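PDB 5YLY: nitrate reductase from Ulva prolifera, which catalyses the first step of nitrate assimilation, the reduction of nitrate to nitrite, with this FAD-bearing cytochrome b5 reductase domain probably taking up electrons from NADH. Local coordinates for residues A[172-177]-A[194-199]; A[210-215]-A[225-230]. All coordinates share one frame; numbering follows the deposited sequence.

Contact 1: residues A[172-177]-A[194-199]; sequences TGLTPM and IRLLYA. With FAD (flavin-adenine dinucleotide), chain C.
Leu174 of helix 174-185 lies across the phenol ring of Tyr198 at about a right angle. Its CD1 methyl sits over the middle of one ring face, 4.0 Å from the ring centroid and 11° off the normal, a CH-pi contact. CB of Leu174 covers the hydroxyl end of the same ring, 3.5 Å from CZ of Tyr198. With CG anti to the backbone N (chi1 -180°), the branch is carried over the ring face, and CD1 also reaches CD2 of Leu196 at 4.0 Å. Leu196 meets Leu174 crosswise, and its other methyl, CD1, lies 4.3 Å from CG of Met177, one helical turn further on. No hydrogen bond links the two segments. The buried Tyr198 OH is instead hydrogen-bonded to Gly171 O and Leu207 N, which hold the hydroxyl end of the ring beneath Leu174. Away from the strand, Thr172, Thr175 and Pro176 line the flavin: Thr175 OG1 donates to FAD O4 at 2.7 Å, and Thr172 CB comes within 3.3 Å of FAD N1. Helix 174-185 is the crossover of the beta-alpha-beta unit formed with strands 164-170 and 193-200; segment 172-177 thus faces the sheet of the NAD-binding domain with Leu174 and Met177 and the isoalloxazine with Thr172, Thr175 and Pro176, an arrangement characteristic of the ferredoxin reductase family.

Contact 2: residues A[210-215]-A[225-230]; sequences PELEAL and IHYTVD
The CA atoms of Leu212 and Ile225 are the nearest pair across the contact, 7.6 Å apart, where helix 210-215 lies over strand 225-229. The two axes come within 10.0 Å and run roughly antiparallel, at 146°, as expected when a helix returns between two parallel strands. Leu212 is directed toward the strand; its CB touches CD1 of Ile225 at 3.9 Å, and the same Ile225 methyl is pressed against the backbone, 3.3 Å from Leu212 O. On the strand, Tyr227 extends its ring toward the helix, so that OH lies 3.6 Å from CB of Leu212, while CD1 of Leu212 borders the ring edge. Glu213 lies at the partly exposed margin of the contact. Its chain bends at chi2 (-56°), bringing the carboxylate back to the strand, where OE2 accepts a hydrogen bond from Tyr227 OH at 2.8 Å. The phenol meets OE2 on the anti side, 18° out of the carboxylate plane, and OE2 itself lies in the plane of the ring at its edge. A water molecule also donates to OE2 and to Ile225 O, at 2.8 Å from the latter, adding a bridge to the strand backbone. An alanine in place of Glu213 would probably leave the Tyr227 hydroxyl without this acceptor and remove the carboxylate end of the water bridge to Ile225 O. Arg209 makes a cation-pi contact with the Tyr227 ring. Two donors, Tyr227 OH and the water, thus meet OE2 and probably stabilise the carboxylate's negative charge beside the apolar contact of Leu212 with Ile225.

How the contacts relate
Contacts 1 and 2 belong to consecutive beta-alpha-beta units of one parallel sheet, their centres 9 Å apart: strand 193-200 ends the first unit and begins the second. Strands 194-199 and 225-229 are neighbours, joined by probable hydrogen bonds from His226 N to Leu196 O and from Tyr198 N to His226 O, each 2.9 Å. Their side chains also pack together, with Leu196 CD2 3.8 Å from Ile225 CG2. Leu212 of contact 2 touches Leu174, Leu196 and Tyr198, merging both contacts into one apolar layer. Contact 1 reaches FAD directly through Thr175, whereas the side chain of Leu212 stays about 12 Å from the cofactor, so contact 2 does not touch the flavin through it.

Contact 1: residues A[172-177]-A[194-199]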
loop_
_atom_site.group_PDB
_atom_site.type_symbol
_atom_site.label_atom_id
_atom_site.label_comp_id
_atom_site.label_asym_id
_atom_site.label_seq_id
_atom_site.Cartn_x
_atom_site.Cartn_y
_atom_site.Cartn_z
ATOM N N THR A 172 -4.807 4.318 -3.853
ATOM C CA THR A 172 -4.848 3.360 -2.721
ATOM C C THR A 172 -3.743 2.290 -2.814
ATOM O O THR A 172 -3.486 1.595 -1.822
ATOM C CB THR A 172 -6.255 2.740 -2.569
ATOM O OG1 THR A 172 -6.604 2.028 -3.742
ATOM C CG2 THR A 172 -7.324 3.768 -2.231
ATOM N N GLY A 173 -3.037 2.235 -3.951
ATOM C CA GLY A 173 -1.886 1.344 -4.111
ATOM C C GLY A 173 -0.736 1.707 -3.186
ATOM O O GLY A 173 0.268 0.985 -3.101
ATOM N N LEU A 174 -0.853 2.839 -2.468
ATOM C CA LEU A 174 0.202 3.206 -1.551
ATOM C C LEU A 174 0.426 2.248 -0.371
ATOM O O LEU A 174 1.583 2.050 0.002
ATOM C CB LEU A 174 0.020 4.651 -1.005
ATOM C CG LEU A 174 1.132 5.077 -0.033
ATOM C CD1 LEU A 174 2.468 5.357 -0.726
ATOM C CD2 LEU A 174 0.679 6.153 0.934
ATOM N N THR A 175 -0.638 1.741 0.290
ATOM C CA THR A 175 -0.424 0.986 1.561
ATOM C C THR A 175 0.431 -0.284 1.389
ATOM O O THR A 175 1.265 -0.480 2.281
ATOM C CB THR A 175 -1.703 0.747 2.310
ATOM O OG1 THR A 175 -2.577 -0.008 1.491
ATOM C CG2 THR A 175 -2.371 2.075 2.727
ATOM N N PRO A 176 0.420 -1.054 0.267
ATOM C CA PRO A 176 1.404 -2.150 0.152
ATOM C C PRO A 176 2.833 -1.603 0.173
ATOM O O PRO A 176 3.698 -2.225 0.761
ATOM C CB PRO A 176 1.043 -2.797 -1.193
ATOM C CG PRO A 176 -0.448 -2.539 -1.335
ATOM C CD PRO A 176 -0.530 -1.094 -0.862
ATOM N N MET A 177 3.083 -0.414 -0.444
ATOM C CA MET A 177 4.430 0.212 -0.436
ATOM C C MET A 177 4.795 0.673 0.968
ATOM O O MET A 177 5.890 0.377 1.444
ATOM C CB MET A 177 4.516 1.433 -1.401
ATOM C CG MET A 177 4.152 1.106 -2.818
ATOM S SD MET A 177 5.022 -0.366 -3.404
ATOM C CE MET A 177 4.087 -0.700 -4.852
ATOM N N ILE A 194 15.451 2.792 -0.877
ATOM C CA ILE A 194 14.118 2.829 -1.487
ATOM C C ILE A 194 13.919 4.101 -2.283
ATOM O O ILE A 194 14.339 5.169 -1.851
ATOM C CB ILE A 194 13.021 2.758 -0.359
ATOM C CG1 ILE A 194 13.073 1.431 0.449
ATOM C CG2 ILE A 194 11.598 3.016 -0.900
ATOM C CD1 ILE A 194 12.337 1.592 1.846
ATOM N N ARG A 195 13.202 3.993 -3.409
ATOM C CA ARG A 195 12.744 5.159 -4.153
ATOM C C ARG A 195 11.261 4.983 -4.376
ATOM O O ARG A 195 10.852 3.960 -4.920
ATOM C CB ARG A 195 13.463 5.316 -5.519
ATOM C CG ARG A 195 14.940 5.701 -5.378
ATOM C CD ARG A 195 15.135 7.079 -4.768
ATOM N NE ARG A 195 16.558 7.423 -4.656
ATOM C CZ ARG A 195 17.343 7.118 -3.620
ATOM N NH1 ARG A 195 16.860 6.429 -2.583
ATOM N NH2 ARG A 195 18.626 7.465 -3.630
ATOM N N LEU A 196 10.457 5.953 -3.952
ATOM C CA LEU A 196 9.024 5.869 -4.192
ATOM C C LEU A 196 8.576 6.922 -5.186
ATOM O O LEU A 196 8.941 8.106 -5.066
ATOM C CB LEU A 196 8.258 6.032 -2.849
ATOM C CG LEU A 196 6.718 6.221 -2.948
ATOM C CD1 LEU A 196 6.025 4.952 -3.483
ATOM C CD2 LEU A 196 6.133 6.611 -1.565
ATOM N N LEU A 197 7.741 6.494 -6.138
ATOM C CA LEU A 197 7.099 7.391 -7.089
ATOM C C LEU A 197 5.593 7.210 -6.863
ATOM O O LEU A 197 5.073 6.105 -6.989
ATOM C CB LEU A 197 7.543 7.101 -8.528
ATOM C CG LEU A 197 6.821 7.899 -9.655
ATOM C CD1 LEU A 197 6.943 9.417 -9.445
ATOM C CD2 LEU A 197 7.421 7.578 -11.010
ATOM N N TYR A 198 4.914 8.271 -6.426
ATOM C CA TYR A 198 3.504 8.135 -6.047
ATOM C C TYR A 198 2.644 9.035 -6.899
ATOM O O TYR A 198 2.776 10.262 -6.827
ATOM C CB TYR A 198 3.368 8.438 -4.529
ATOM C CG TYR A 198 2.015 8.208 -3.876
ATOM C CD1 TYR A 198 1.078 7.338 -4.439
ATOM C CD2 TYR A 198 1.690 8.826 -2.663
ATOM C CE1 TYR A 198 -0.173 7.138 -3.842
ATOM C CE2 TYR A 198 0.475 8.578 -2.023
ATOM C CZ TYR A 198 -0.460 7.751 -2.624
ATOM O OH TYR A 198 -1.682 7.583 -2.026
ATOM N N ALA A 199 1.738 8.426 -7.686
ATOM C CA ALA A 199 0.852 9.165 -8.602
ATOM C C ALA A 199 -0.583 9.237 -8.089
ATOM O O ALA A 199 -1.104 8.249 -7.570
ATOM C CB ALA A 199 0.863 8.515 -9.972
HETATM P PA FAD C . -15.852 -0.258 -5.807
HETATM O O1A FAD C . -17.310 -0.436 -5.605
HETATM O O2A FAD C . -15.081 -1.543 -5.993
HETATM O O5B FAD C . -15.641 0.763 -7.052
HETATM C C5B FAD C . -14.636 0.487 -8.051
HETATM C C4B FAD C . -13.814 1.722 -8.325
HETATM O O4B FAD C . -14.661 2.828 -8.710
HETATM C C3B FAD C . -13.012 2.265 -7.152
HETATM O O3B FAD C . -11.829 1.504 -6.913
HETATM C C2B FAD C . -12.726 3.699 -7.604
HETATM O O2B FAD C . -11.561 3.788 -8.415
HETATM C C1B FAD C . -13.987 4.046 -8.421
HETATM N N9A FAD C . -14.914 4.958 -7.748
HETATM C C8A FAD C . -16.147 4.647 -7.237
HETATM N N7A FAD C . -16.755 5.654 -6.654
HETATM C C5A FAD C . -15.854 6.699 -6.781
HETATM C C6A FAD C . -15.871 8.033 -6.317
HETATM N N6A FAD C . -16.771 8.504 -5.450
HETATM N N1A FAD C . -14.828 8.828 -6.647
HETATM C C2A FAD C . -13.816 8.304 -7.351
HETATM N N3A FAD C . -13.666 7.051 -7.795
HETATM C C4A FAD C . -14.724 6.293 -7.473
HETATM N N1 FAD C . -7.841 0.753 -0.443
HETATM C C2 FAD C . -7.754 1.582 0.644
HETATM O O2 FAD C . -8.532 2.539 0.767
HETATM N N3 FAD C . -6.777 1.340 1.624
HETATM C C4 FAD C . -5.842 0.307 1.602
HETATM O O4 FAD C . -5.091 0.126 2.541
HETATM C C4X FAD C . -5.924 -0.551 0.422
HETATM N N5 FAD C . -5.054 -1.526 0.302
HETATM C C5X FAD C . -5.111 -2.319 -0.847
HETATM C C6 FAD C . -4.167 -3.344 -1.003
HETATM C C7 FAD C . -4.183 -4.166 -2.130
HETATM C C7M FAD C . -3.126 -5.234 -2.266
HETATM C C8 FAD C . -5.166 -3.963 -3.137
HETATM C C8M FAD C . -5.245 -4.868 -4.352
HETATM C C9 FAD C . -6.091 -2.929 -2.991
HETATM C C9A FAD C . -6.076 -2.110 -1.853
HETATM N N10 FAD C . -7.032 -1.064 -1.658
HETATM C C10 FAD C . -6.972 -0.249 -0.546
HETATM C "C1'" FAD C . -8.194 -0.898 -2.549
HETATM C "C2'" FAD C . -9.413 -1.702 -2.090
HETATM O "O2'" FAD C . -9.220 -3.097 -2.335
HETATM C "C3'" FAD C . -10.707 -1.257 -2.772
HETATM O "O3'" FAD C . -10.582 -1.395 -4.183
HETATM C "C4'" FAD C . -11.166 0.154 -2.394
HETATM O "O4'" FAD C . -11.453 0.187 -0.995
HETATM C "C5'" FAD C . -12.386 0.621 -3.163
HETATM O "O5'" FAD C . -13.394 -0.412 -3.109
HETATM P P FAD C . -14.963 -0.055 -3.084
HETATM O O1P FAD C . -15.738 -1.297 -2.866
HETATM O O2P FAD C . -15.226 1.097 -2.146
HETATM O O3P FAD C . -15.180 0.485 -4.562
#

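Contact 2: residues A[210-215]-A[225-230]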
loop_
_atom_site.group_PDB
_atom_site.type_symbol
_atom_site.label_atom_id
_atom_site.label_comp_id
_atom_site.label_asym_id
_atom_site.label_seq_id
_atom_site.Cartn_x
_atom_site.Cartn_y
_atom_site.Cartn_z
ATOM N N PRO A 210 1.773 13.319 5.362
ATOM C CA PRO A 210 2.635 13.689 6.509
ATOM C C PRO A 210 3.558 12.537 6.916
ATOM O O PRO A 210 4.740 12.756 7.180
ATOM C CB PRO A 210 1.615 14.026 7.605
ATOM C CG PRO A 210 0.420 14.547 6.832
ATOM C CD PRO A 210 0.346 13.517 5.707
ATOM N N GLU A 211 3.030 11.311 6.913
ATOM C CA GLU A 211 3.778 10.099 7.286
ATOM C C GLU A 211 4.892 9.821 6.310
ATOM O O GLU A 211 6.002 9.502 6.738
ATOM C CB GLU A 211 2.869 8.875 7.395
ATOM C CG GLU A 211 1.932 8.940 8.590
ATOM C CD GLU A 211 0.691 9.809 8.451
ATOM O OE1 GLU A 211 0.436 10.376 7.363
ATOM O OE2 GLU A 211 -0.033 9.930 9.461
ATOM N N LEU A 212 4.608 9.952 5.002
ATOM C CA LEU A 212 5.627 9.756 3.969
ATOM C C LEU A 212 6.718 10.798 4.108
ATOM O O LEU A 212 7.907 10.453 4.076
ATOM C CB LEU A 212 5.017 9.813 2.567
ATOM C CG LEU A 212 4.108 8.628 2.165
ATOM C CD1 LEU A 212 3.408 8.932 0.830
ATOM C CD2 LEU A 212 4.908 7.318 2.087
ATOM N N GLU A 213 6.331 12.074 4.259
ATOM C CA GLU A 213 7.321 13.136 4.442
ATOM C C GLU A 213 8.189 12.911 5.696
ATOM O O GLU A 213 9.392 13.133 5.635
ATOM C CB GLU A 213 6.671 14.520 4.427
ATOM C CG GLU A 213 6.218 14.890 3.010
ATOM C CD GLU A 213 7.325 14.837 1.966
ATOM O OE1 GLU A 213 8.255 15.667 2.062
ATOM O OE2 GLU A 213 7.333 13.897 1.137
ATOM N N ALA A 214 7.577 12.438 6.804
ATOM C CA ALA A 214 8.315 12.175 8.052
ATOM C C ALA A 214 9.316 11.014 7.874
ATOM O O ALA A 214 10.404 11.075 8.442
ATOM C CB ALA A 214 7.360 11.895 9.191
ATOM N N LEU A 215 8.971 9.999 7.060
ATOM C CA LEU A 215 9.898 8.893 6.761
ATOM C C LEU A 215 11.088 9.399 5.964
ATOM O O LEU A 215 12.223 9.036 6.264
ATOM C CB LEU A 215 9.207 7.772 5.952
ATOM C CG LEU A 215 8.336 6.769 6.699
ATOM C CD1 LEU A 215 7.686 5.786 5.703
ATOM C CD2 LEU A 215 9.169 5.945 7.732
ATOM N N ILE A 225 11.197 10.287 -1.974
ATOM C CA ILE A 225 9.808 10.173 -2.401
ATOM C C ILE A 225 9.518 11.277 -3.409
ATOM O O ILE A 225 9.881 12.439 -3.175
ATOM C CB ILE A 225 8.838 10.195 -1.189
ATOM C CG1 ILE A 225 9.114 9.015 -0.196
ATOM C CG2 ILE A 225 7.365 10.160 -1.656
ATOM C CD1 ILE A 225 8.616 9.225 1.136
ATOM N N HIS A 226 8.904 10.909 -4.549
ATOM C CA HIS A 226 8.535 11.880 -5.574
ATOM C C HIS A 226 7.070 11.673 -5.871
ATOM O O HIS A 226 6.591 10.537 -5.845
ATOM C CB HIS A 226 9.363 11.710 -6.839
ATOM C CG HIS A 226 9.284 12.896 -7.746
ATOM N ND1 HIS A 226 10.114 13.980 -7.538
ATOM C CD2 HIS A 226 8.487 13.170 -8.798
ATOM C CE1 HIS A 226 9.851 14.844 -8.496
ATOM N NE2 HIS A 226 8.873 14.418 -9.265
ATOM N N TYR A 227 6.353 12.775 -6.122
ATOM C CA TYR A 227 4.917 12.755 -6.382
ATOM C C TYR A 227 4.602 13.301 -7.759
ATOM O O TYR A 227 5.336 14.145 -8.282
ATOM C CB TYR A 227 4.183 13.646 -5.362
ATOM C CG TYR A 227 4.458 13.318 -3.915
ATOM C CD1 TYR A 227 3.689 12.377 -3.236
ATOM C CD2 TYR A 227 5.445 13.995 -3.199
ATOM C CE1 TYR A 227 3.916 12.094 -1.890
ATOM C CE2 TYR A 227 5.694 13.704 -1.855
ATOM C CZ TYR A 227 4.917 12.768 -1.206
ATOM O OH TYR A 227 5.166 12.474 0.107
ATOM N N THR A 228 3.468 12.861 -8.331
ATOM C CA THR A 228 2.889 13.439 -9.540
ATOM C C THR A 228 1.393 13.526 -9.341
ATOM O O THR A 228 0.809 12.684 -8.657
ATOM C CB THR A 228 3.295 12.769 -10.865
ATOM O OG1 THR A 228 2.891 13.632 -11.942
ATOM C CG2 THR A 228 2.670 11.380 -11.061
ATOM N N VAL A 229 0.795 14.581 -9.863
ATOM C CA VAL A 229 -0.654 14.781 -9.845
ATOM C C VAL A 229 -1.087 15.133 -11.272
ATOM O O VAL A 229 -0.277 15.682 -12.020
ATOM C CB VAL A 229 -1.155 15.786 -8.767
ATOM C CG1 VAL A 229 -0.865 15.289 -7.346
ATOM C CG2 VAL A 229 -0.584 17.180 -8.990
ATOM N N ASP A 230 -2.314 14.747 -11.677
ATOM C CA ASP A 230 -2.828 15.009 -13.027
ATOM C C ASP A 230 -2.981 16.507 -13.207
ATOM O O ASP A 230 -2.337 17.103 -14.078
ATOM C CB ASP A 230 -4.189 14.313 -13.250
ATOM C CG ASP A 230 -4.188 12.792 -13.227
ATOM O OD1 ASP A 230 -3.098 12.197 -13.125
ATOM O OD2 ASP A 230 -5.276 12.200 -13.362
HETATM O O HOH W 1 9.595 14.014 -0.905
#